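Local structure of A-type flavoprotein (2Q9U) at residues A[200-205]-A[297-302]; A[260-265]-A[291-296]; A[303-308]-A[337-342]. The protein carries FMN and a diiron centre and probably acts as an oxidoreductase that passes electrons through its flavin to scavenge dioxygen in the parasite Giardia intestinalis. One frame throughout, in Å; residues are numbered along the deposited sequence.

Contact 1: A[200-205]-A[297-302]; sequences TANILG and DITKVA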
loop_
_atom_site.group_PDB
_atom_site.type_symbol
_atom_site.label_atom_id
_atom_site.label_comp_id
_atom_site.label_asym_id
_atom_site.label_seq_id
_atom_site.Cartn_x
_atom_site.Cartn_y
_atom_site.Cartn_z
ATOM N N THR A 200 23.277 -4.510 5.796
ATOM C CA THR A 200 24.297 -3.873 6.647
ATOM C C THR A 200 23.800 -2.541 7.221
ATOM O O THR A 200 23.867 -2.296 8.440
ATOM C CB THR A 200 25.593 -3.621 5.870
ATOM O OG1 THR A 200 26.006 -4.840 5.255
ATOM C CG2 THR A 200 26.686 -3.156 6.833
ATOM N N ALA A 201 23.300 -1.685 6.328
ATOM C CA ALA A 201 22.799 -0.365 6.702
ATOM C C ALA A 201 21.677 -0.444 7.741
ATOM O O ALA A 201 21.672 0.328 8.711
ATOM C CB ALA A 201 22.293 0.395 5.400
ATOM N N ASN A 202 20.744 -1.390 7.560
ATOM C CA ASN A 202 19.508 -1.444 8.368
ATOM C C ASN A 202 19.595 -2.243 9.646
ATOM O O ASN A 202 18.855 -1.976 10.578
ATOM C CB ASN A 202 18.350 -2.021 7.553
ATOM C CG ASN A 202 17.754 -0.999 6.609
ATOM O OD1 ASN A 202 16.850 -0.254 6.980
ATOM N ND2 ASN A 202 18.264 -0.960 5.383
ATOM N N ILE A 203 20.464 -3.244 9.669
ATOM C CA ILE A 203 20.534 -4.166 10.814
ATOM C C ILE A 203 21.811 -3.919 11.613
ATOM O O ILE A 203 21.799 -3.930 12.854
ATOM C CB ILE A 203 20.422 -5.644 10.369
ATOM C CG1 ILE A 203 19.187 -5.851 9.449
ATOM C CG2 ILE A 203 20.447 -6.609 11.601
ATOM C CD1 ILE A 203 17.872 -5.428 10.075
ATOM N N LEU A 204 22.897 -3.644 10.900
ATOM C CA LEU A 204 24.207 -3.614 11.529
ATOM C C LEU A 204 24.773 -2.224 11.712
ATOM O O LEU A 204 25.885 -2.075 12.245
ATOM C CB LEU A 204 25.191 -4.498 10.725
ATOM C CG LEU A 204 24.819 -5.978 10.469
ATOM C CD1 LEU A 204 25.838 -6.638 9.511
ATOM C CD2 LEU A 204 24.682 -6.800 11.746
ATOM N N GLY A 205 24.034 -1.211 11.260
ATOM C CA GLY A 205 24.611 0.143 11.055
ATOM C C GLY A 205 25.344 0.688 12.280
ATOM O O GLY A 205 26.357 1.379 12.149
ATOM N N ASP A 297 10.776 4.732 1.874
ATOM C CA ASP A 297 10.544 4.141 3.167
ATOM C C ASP A 297 11.847 4.216 3.942
ATOM O O ASP A 297 12.898 4.493 3.355
ATOM C CB ASP A 297 10.020 2.709 3.026
ATOM C CG ASP A 297 10.972 1.807 2.252
ATOM O OD1 ASP A 297 12.129 1.652 2.694
ATOM O OD2 ASP A 297 10.557 1.238 1.213
ATOM N N ILE A 298 11.773 3.981 5.245
ATOM C CA ILE A 298 12.944 4.181 6.100
ATOM C C ILE A 298 14.059 3.181 5.726
ATOM O O ILE A 298 15.233 3.448 5.948
ATOM C CB ILE A 298 12.564 4.071 7.626
ATOM C CG1 ILE A 298 11.867 2.715 7.920
ATOM C CG2 ILE A 298 11.721 5.312 8.071
ATOM C CD1 ILE A 298 11.745 2.370 9.408
ATOM N N THR A 299 13.686 2.022 5.177
ATOM C CA THR A 299 14.683 1.021 4.769
ATOM C C THR A 299 15.610 1.566 3.656
ATOM O O THR A 299 16.836 1.367 3.668
ATOM C CB THR A 299 14.003 -0.295 4.307
ATOM O OG1 THR A 299 13.038 -0.688 5.300
ATOM C CG2 THR A 299 15.051 -1.419 4.106
ATOM N N LYS A 300 14.999 2.254 2.702
ATOM C CA LYS A 300 15.735 2.890 1.616
ATOM C C LYS A 300 16.509 4.133 2.105
ATOM O O LYS A 300 17.617 4.425 1.631
ATOM C CB LYS A 300 14.751 3.185 0.471
ATOM C CG LYS A 300 14.295 1.824 -0.141
ATOM C CD LYS A 300 13.189 1.902 -1.167
ATOM C CE LYS A 300 12.770 0.468 -1.562
ATOM N NZ LYS A 300 12.087 -0.298 -0.436
ATOM N N VAL A 301 15.929 4.851 3.056
ATOM C CA VAL A 301 16.644 5.982 3.675
ATOM C C VAL A 301 17.980 5.467 4.276
ATOM O O VAL A 301 19.063 6.069 4.076
ATOM C CB VAL A 301 15.747 6.701 4.733
ATOM C CG1 VAL A 301 16.530 7.748 5.528
ATOM C CG2 VAL A 301 14.510 7.370 4.048
ATOM N N ALA A 302 17.898 4.365 5.011
ATOM C CA ALA A 302 19.097 3.748 5.618
ATOM C C ALA A 302 20.060 3.312 4.525
ATOM O O ALA A 302 21.236 3.633 4.574
ATOM C CB ALA A 302 18.718 2.572 6.539
#

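Contact 2: A[260-265]-A[291-296]; sequences TVVLDS and LEMTSS. With FMN (flavin mononucleotide), chain F.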
loop_
_atom_site.group_PDB
_atom_site.type_symbol
_atom_site.label_atom_id
_atom_site.label_comp_id
_atom_site.label_asym_id
_atom_site.label_seq_id
_atom_site.Cartn_x
_atom_site.Cartn_y
_atom_site.Cartn_z
ATOM N N THR A 260 22.622 12.334 -0.785
ATOM C CA THR A 260 21.183 11.948 -0.697
ATOM C C THR A 260 20.352 13.031 -0.004
ATOM O O THR A 260 20.744 13.501 1.074
ATOM C CB THR A 260 20.998 10.616 0.050
ATOM O OG1 THR A 260 21.715 9.590 -0.646
ATOM C CG2 THR A 260 19.472 10.210 0.147
ATOM N N VAL A 261 19.206 13.405 -0.607
ATOM C CA VAL A 261 18.274 14.337 0.025
ATOM C C VAL A 261 17.031 13.545 0.473
ATOM O O VAL A 261 16.474 12.778 -0.308
ATOM C CB VAL A 261 17.858 15.487 -0.909
ATOM C CG1 VAL A 261 16.910 16.445 -0.170
ATOM C CG2 VAL A 261 19.106 16.241 -1.370
ATOM N N VAL A 262 16.675 13.662 1.743
ATOM C CA VAL A 262 15.524 12.950 2.293
ATOM C C VAL A 262 14.505 14.015 2.708
ATOM O O VAL A 262 14.845 14.958 3.436
ATOM C CB VAL A 262 15.914 12.093 3.527
ATOM C CG1 VAL A 262 14.678 11.382 4.130
ATOM C CG2 VAL A 262 16.993 11.047 3.137
ATOM N N LEU A 263 13.275 13.903 2.221
ATOM C CA LEU A 263 12.315 14.952 2.543
ATOM C C LEU A 263 10.887 14.476 2.511
ATOM O O LEU A 263 10.588 13.350 2.100
ATOM C CB LEU A 263 12.452 16.168 1.588
ATOM C CG LEU A 263 11.887 16.038 0.164
ATOM C CD1 LEU A 263 11.549 17.399 -0.448
ATOM C CD2 LEU A 263 12.802 15.229 -0.740
ATOM N N ASP A 264 10.000 15.368 2.921
ATOM C CA ASP A 264 8.606 15.203 2.577
ATOM C C ASP A 264 8.102 16.612 2.232
ATOM O O ASP A 264 8.748 17.606 2.547
ATOM C CB ASP A 264 7.827 14.583 3.746
ATOM C CG ASP A 264 6.541 13.878 3.304
ATOM O OD1 ASP A 264 6.057 14.140 2.169
ATOM O OD2 ASP A 264 6.000 13.083 4.110
ATOM N N SER A 265 6.959 16.698 1.585
ATOM C CA SER A 265 6.466 17.986 1.095
ATOM C C SER A 265 4.947 17.826 1.002
ATOM O O SER A 265 4.476 16.742 0.753
ATOM C CB SER A 265 7.090 18.282 -0.292
ATOM O OG SER A 265 6.736 19.577 -0.772
ATOM N N LEU A 291 14.955 11.148 -2.041
ATOM C CA LEU A 291 14.024 10.225 -1.405
ATOM C C LEU A 291 12.920 11.030 -0.750
ATOM O O LEU A 291 13.177 11.718 0.236
ATOM C CB LEU A 291 14.746 9.383 -0.319
ATOM C CG LEU A 291 15.906 8.498 -0.770
ATOM C CD1 LEU A 291 16.425 7.712 0.434
ATOM C CD2 LEU A 291 15.424 7.538 -1.873
ATOM N N GLU A 292 11.700 10.948 -1.283
ATOM C CA GLU A 292 10.573 11.629 -0.653
ATOM C C GLU A 292 9.701 10.616 0.078
ATOM O O GLU A 292 9.347 9.578 -0.493
ATOM C CB GLU A 292 9.741 12.379 -1.694
ATOM C CG GLU A 292 8.717 13.347 -1.088
ATOM C CD GLU A 292 8.622 14.639 -1.905
ATOM O OE1 GLU A 292 9.672 15.103 -2.424
ATOM O OE2 GLU A 292 7.497 15.180 -2.032
ATOM N N MET A 293 9.345 10.925 1.328
ATOM C CA MET A 293 8.807 9.884 2.210
ATOM C C MET A 293 7.463 9.336 1.743
ATOM O O MET A 293 7.151 8.187 2.026
ATOM C CB MET A 293 8.761 10.318 3.682
ATOM C CG MET A 293 10.158 10.638 4.274
ATOM S SD MET A 293 11.374 9.302 4.056
ATOM C CE MET A 293 10.805 7.970 5.078
ATOM N N THR A 294 6.700 10.128 1.002
ATOM C CA THR A 294 5.468 9.588 0.396
ATOM C C THR A 294 5.680 8.509 -0.687
ATOM O O THR A 294 4.730 7.818 -1.064
ATOM C CB THR A 294 4.589 10.690 -0.167
ATOM O OG1 THR A 294 5.347 11.513 -1.064
ATOM C CG2 THR A 294 3.988 11.541 0.962
ATOM N N SER A 295 6.902 8.375 -1.204
ATOM C CA SER A 295 7.211 7.333 -2.183
ATOM C C SER A 295 8.456 6.539 -1.818
ATOM O O SER A 295 9.023 5.848 -2.665
ATOM C CB SER A 295 7.369 7.930 -3.585
ATOM O OG SER A 295 8.239 9.048 -3.549
ATOM N N SER A 296 8.886 6.611 -0.563
ATOM C CA SER A 296 10.071 5.878 -0.143
ATOM C C SER A 296 9.764 5.241 1.198
ATOM O O SER A 296 8.604 5.175 1.613
ATOM C CB SER A 296 11.296 6.810 -0.086
ATOM O OG SER A 296 12.507 6.066 0.065
HETATM N N1 FMN F . 3.337 26.865 8.479
HETATM C C2 FMN F . 3.907 27.283 9.646
HETATM O O2 FMN F . 4.748 28.196 9.624
HETATM N N3 FMN F . 3.521 26.712 10.843
HETATM C C4 FMN F . 2.590 25.686 10.886
HETATM O O4 FMN F . 2.397 25.133 11.967
HETATM C C4A FMN F . 2.007 25.241 9.686
HETATM N N5 FMN F . 1.042 24.240 9.660
HETATM C C5A FMN F . 0.494 23.854 8.441
HETATM C C6 FMN F . -0.476 22.846 8.397
HETATM C C7 FMN F . -1.039 22.437 7.175
HETATM C C7M FMN F . -2.217 21.500 7.213
HETATM C C8 FMN F . -0.640 23.041 5.984
HETATM C C8M FMN F . -1.136 22.559 4.643
HETATM C C9 FMN F . 0.323 24.048 6.024
HETATM C C9A FMN F . 0.895 24.461 7.242
HETATM N N10 FMN F . 1.865 25.460 7.275
HETATM C C10 FMN F . 2.393 25.860 8.484
HETATM C "C1'" FMN F . 2.336 26.147 6.028
HETATM C "C2'" FMN F . 3.302 25.286 5.218
HETATM O "O2'" FMN F . 4.546 25.088 5.887
HETATM C "C3'" FMN F . 3.416 25.974 3.855
HETATM O "O3'" FMN F . 2.209 25.715 3.155
HETATM C "C4'" FMN F . 4.575 25.506 2.999
HETATM O "O4'" FMN F . 4.722 26.385 1.891
HETATM C "C5'" FMN F . 4.352 24.098 2.464
HETATM O "O5'" FMN F . 5.551 23.637 1.864
HETATM P P FMN F . 5.452 22.578 0.681
HETATM O O1P FMN F . 6.849 22.000 0.530
HETATM O O2P FMN F . 4.454 21.534 1.093
HETATM O O3P FMN F . 5.001 23.230 -0.615
HETATM O O HOH W 1 5.348 14.001 -0.808
#

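Contact 3: A[303-308]-A[337-342]; sequences LHTYDS and TLIKGK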
loop_
_atom_site.group_PDB
_atom_site.type_symbol
_atom_site.label_atom_id
_atom_site.label_comp_id
_atom_site.label_asym_id
_atom_site.label_seq_id
_atom_site.Cartn_x
_atom_site.Cartn_y
_atom_site.Cartn_z
ATOM N N LEU A 303 19.552 2.613 3.514
ATOM C CA LEU A 303 20.396 2.203 2.386
ATOM C C LEU A 303 21.238 3.351 1.788
ATOM O O LEU A 303 22.460 3.208 1.566
ATOM C CB LEU A 303 19.517 1.596 1.293
ATOM C CG LEU A 303 20.155 1.250 -0.066
ATOM C CD1 LEU A 303 21.273 0.169 0.108
ATOM C CD2 LEU A 303 19.107 0.798 -1.068
ATOM N N HIS A 304 20.590 4.474 1.504
ATOM C CA HIS A 304 21.246 5.544 0.785
ATOM C C HIS A 304 22.128 6.414 1.649
ATOM O O HIS A 304 23.207 6.790 1.225
ATOM C CB HIS A 304 20.249 6.345 -0.089
ATOM C CG HIS A 304 19.780 5.559 -1.271
ATOM N ND1 HIS A 304 20.620 5.233 -2.313
ATOM C CD2 HIS A 304 18.587 4.983 -1.555
ATOM C CE1 HIS A 304 19.956 4.526 -3.214
ATOM N NE2 HIS A 304 18.725 4.349 -2.768
ATOM N N THR A 305 21.684 6.698 2.866
ATOM C CA THR A 305 22.492 7.469 3.820
ATOM C C THR A 305 23.763 6.714 4.247
ATOM O O THR A 305 24.796 7.349 4.502
ATOM C CB THR A 305 21.684 7.908 5.068
ATOM O OG1 THR A 305 21.115 6.763 5.736
ATOM C CG2 THR A 305 20.548 8.882 4.678
ATOM N N TYR A 306 23.655 5.402 4.392
ATOM C CA TYR A 306 24.799 4.498 4.556
ATOM C C TYR A 306 26.087 4.906 3.801
ATOM O O TYR A 306 27.107 5.052 4.380
ATOM C CB TYR A 306 24.387 3.060 4.239
ATOM C CG TYR A 306 25.481 2.019 4.174
ATOM C CD1 TYR A 306 25.998 1.475 5.293
ATOM C CD2 TYR A 306 25.957 1.555 2.972
ATOM C CE1 TYR A 306 26.979 0.505 5.228
ATOM C CE2 TYR A 306 26.924 0.624 2.888
ATOM C CZ TYR A 306 27.434 0.091 4.033
ATOM O OH TYR A 306 28.381 -0.853 3.976
ATOM N N ASP A 307 25.950 5.137 2.503
ATOM C CA ASP A 307 27.113 5.284 1.636
ATOM C C ASP A 307 27.088 6.620 0.902
ATOM O O ASP A 307 27.685 6.765 -0.166
ATOM C CB ASP A 307 27.180 4.133 0.631
ATOM C CG ASP A 307 26.051 4.176 -0.381
ATOM O OD1 ASP A 307 25.133 5.007 -0.214
ATOM O OD2 ASP A 307 26.082 3.380 -1.343
ATOM N N SER A 308 26.394 7.595 1.480
ATOM C CA SER A 308 26.481 8.981 1.018
ATOM C C SER A 308 27.655 9.649 1.722
ATOM O O SER A 308 27.930 9.366 2.902
ATOM C CB SER A 308 25.184 9.754 1.355
ATOM O OG SER A 308 24.075 9.243 0.645
ATOM N N THR A 337 23.135 5.292 13.414
ATOM C CA THR A 337 24.402 6.086 13.394
ATOM C C THR A 337 24.981 6.350 11.988
ATOM O O THR A 337 26.128 6.796 11.851
ATOM C CB THR A 337 25.553 5.462 14.314
ATOM O OG1 THR A 337 26.142 4.314 13.662
ATOM C CG2 THR A 337 25.020 5.052 15.682
ATOM N N LEU A 338 24.159 6.128 10.957
ATOM C CA LEU A 338 24.578 6.170 9.554
ATOM C C LEU A 338 25.137 7.499 9.066
ATOM O O LEU A 338 25.892 7.520 8.113
ATOM C CB LEU A 338 23.399 5.787 8.660
ATOM C CG LEU A 338 22.843 4.389 8.962
ATOM C CD1 LEU A 338 21.518 4.185 8.193
ATOM C CD2 LEU A 338 23.853 3.319 8.634
ATOM N N ILE A 339 24.770 8.606 9.699
ATOM C CA ILE A 339 25.309 9.895 9.238
ATOM C C ILE A 339 26.192 10.594 10.267
ATOM O O ILE A 339 26.542 11.773 10.111
ATOM C CB ILE A 339 24.214 10.863 8.700
ATOM C CG1 ILE A 339 23.294 11.361 9.835
ATOM C CG2 ILE A 339 23.445 10.239 7.488
ATOM C CD1 ILE A 339 22.297 12.456 9.414
ATOM N N LYS A 340 26.584 9.869 11.307
ATOM C CA LYS A 340 27.488 10.440 12.307
ATOM C C LYS A 340 28.756 10.952 11.596
ATOM O O LYS A 340 29.355 10.220 10.801
ATOM C CB LYS A 340 27.813 9.378 13.359
ATOM C CG LYS A 340 28.782 9.780 14.428
ATOM C CD LYS A 340 29.044 8.574 15.344
ATOM C CE LYS A 340 27.819 8.228 16.201
ATOM N NZ LYS A 340 27.783 9.072 17.432
ATOM N N GLY A 341 29.131 12.206 11.868
ATOM C CA GLY A 341 30.309 12.843 11.268
ATOM C C GLY A 341 30.157 13.372 9.845
ATOM O O GLY A 341 31.080 14.004 9.336
ATOM N N LYS A 342 28.998 13.133 9.212
ATOM C CA LYS A 342 28.808 13.443 7.779
ATOM C C LYS A 342 28.263 14.856 7.573
ATOM O O LYS A 342 27.430 15.311 8.363
ATOM C CB LYS A 342 27.863 12.438 7.101
ATOM C CG LYS A 342 28.355 10.992 7.190
ATOM C CD LYS A 342 27.626 10.124 6.183
ATOM C CE LYS A 342 28.136 8.694 6.168
ATOM N NZ LYS A 342 27.432 7.884 5.133
HETATM O O HOH W 2 27.472 5.299 7.566
#

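Contact 1: A[200-205]-A[297-302]
The side-chain amide of Asn202 is held between two methyl groups of the facing segment: CG2 of Thr299 lies over one face, 3.7 Å from Asn202 CG, and CB of Ala302 lies under the opposite face, 3.4 Å from Asn202 OD1. Asn202 CG sits anti to the carbonyl carbon, and a chi2 of -88° turns the amide so that both ND2 and OD1 reach the other helix. There Asn202 ND2 donates to Thr299 O at 3.2 Å, nearly straight, with the acceptor in the amide plane and the donor on a carbonyl lone pair. ND2 also bonds Glu198 O one turn back in its own helix, while OD1 accepts from the hydroxyl of Tyr332, so both ends of this buried amide are engaged and its rotation is fixed. The two helices belong to different domains: 189-204 comes from the metallo-beta-lactamase-like half and 298-306 from the flavodoxin-like half. Their short segments cross at 107° with axes 8.9 Å apart, a steep crossing in which two alanines face each other. Ala201 CB stands 4.3 Å from Ala302 CB and rests against the Ala302 carbonyl oxygen. Thr299 OG1, beside its own backbone N, accepts from His34 N, which leaves the methyl to press on the amide. At the start of helix 298-306, Asp297 is the N-cap, its OD1 taking Lys300 N at 2.9 Å. Asp297 OD2 uses its syn lone pair for a salt bridge of 2.7 Å to Lys300 NZ, which has a second carboxylate partner in Asp36.

Contact 2: A[260-265]-A[291-296]
Strands 258-263 and 287-292 are the two parallel strands of a beta-alpha-beta unit in the flavodoxin-like domain, joined through helix 269-283. Three backbone bonds, each running nearly along the C=O axis of its acceptor, set the register: Leu291 N gives to Val261 O at 2.8 Å, Leu263 N to Leu291 O, and Met293 N to Leu263 O. Val262 and Leu291 project from one face, toward helix 298-306, whereas Leu263 and Glu292 occupy the other. Asp264, just past the last bridge, converges on Glu292, with Asp264 OD1 4.6 Å from Glu292 OE2, and each of the four oxygens has a donor in reach. Ser265 N reaches Asp264 OD1 at 2.8 Å from above the carboxylate plane, while Asp264 OD2 bonds Ser325 OG. Glu292 OE1 is bonded to His271 ND1 and lies 3.5 Å from Leu263 CG. A shared water near Asp264 OD1, Glu292 OE2 and Thr294 OG1, 2.7 Å from Glu292 OE2, has too few protons for every acceptor around it. Such close carboxylates may raise each other's proton affinity, an effect that the surrounding donors probably offset in part. Met293, folded back at chi2 and chi3, brings its SD to 3.9 Å from Val262 CG1. The strand then hands over to the flavin phosphate site, where Ser265 OG, anti to its backbone N, bonds FMN O1P at 2.8 Å.

Contact 3: A[303-308]-A[337-342]
The Leu338 side chain crosses that of Thr305 at about a right angle, its CD1 3.6 Å from Thr305 OG1, and sends CD2 to the edge of the Tyr306 ring. This is where helix 298-306 of the flavodoxin-like fold meets the loop that leads from helix 324-336 into strand 344-350. Thr305 OG1, between its backbone N and carbonyl carbon, bonds Val301 O back in the helix, so the hydroxyl meets leucine with its polar need already met. Beside it, Ile339 CG2 packs 3.8 Å from Thr305 CB. Two successive beta turns shape the loop, type I from Thr337 to Lys340 and type II from Ile339 to Lys342, the second with Gly341 at its third position, where positive phi is usual. They aim Lys342 at the last helical turn, and its chain, extended beyond CG, buries the ammonium among carbonyls. Lys342 NZ donates to Thr305 O at 2.8 Å nearly along the C=O axis, to Ser308 O in the Ser308 carbonyl plane, and to Tyr306 O from above the Tyr306 one. Three bonds match its three protons, and the negative end of the helix dipole would probably favour the charged form. A water ties Tyr306 O to Leu338 O, while the Tyr306 hydroxyl bonds Glu245. Ser308 OG, which also bonds Thr260 OG1, donates to His304 O at 2.7 Å.

In the fold
Helix 298-306 is the common thread. Contact 1 uses its first turns, contact 3 its last, and their centres lie 10 Å apart; contact 2, about 15 Å from contact 1 and 16 Å from contact 3, holds the strand that leads into it. Along the chain, contact 2 falls between the two segments of contact 1, and contact 3 follows both. Val301 packs on Leu291 and Met293, joining helix to sheet, while Ala201 meets Tyr306 and Ala302 meets Leu338. The helix thus has the parallel flavodoxin-like sheet, bearing the FMN phosphate site, on one side and the metallo-beta-lactamase-like domain on another, so it is one place where the two domains of the chain meet.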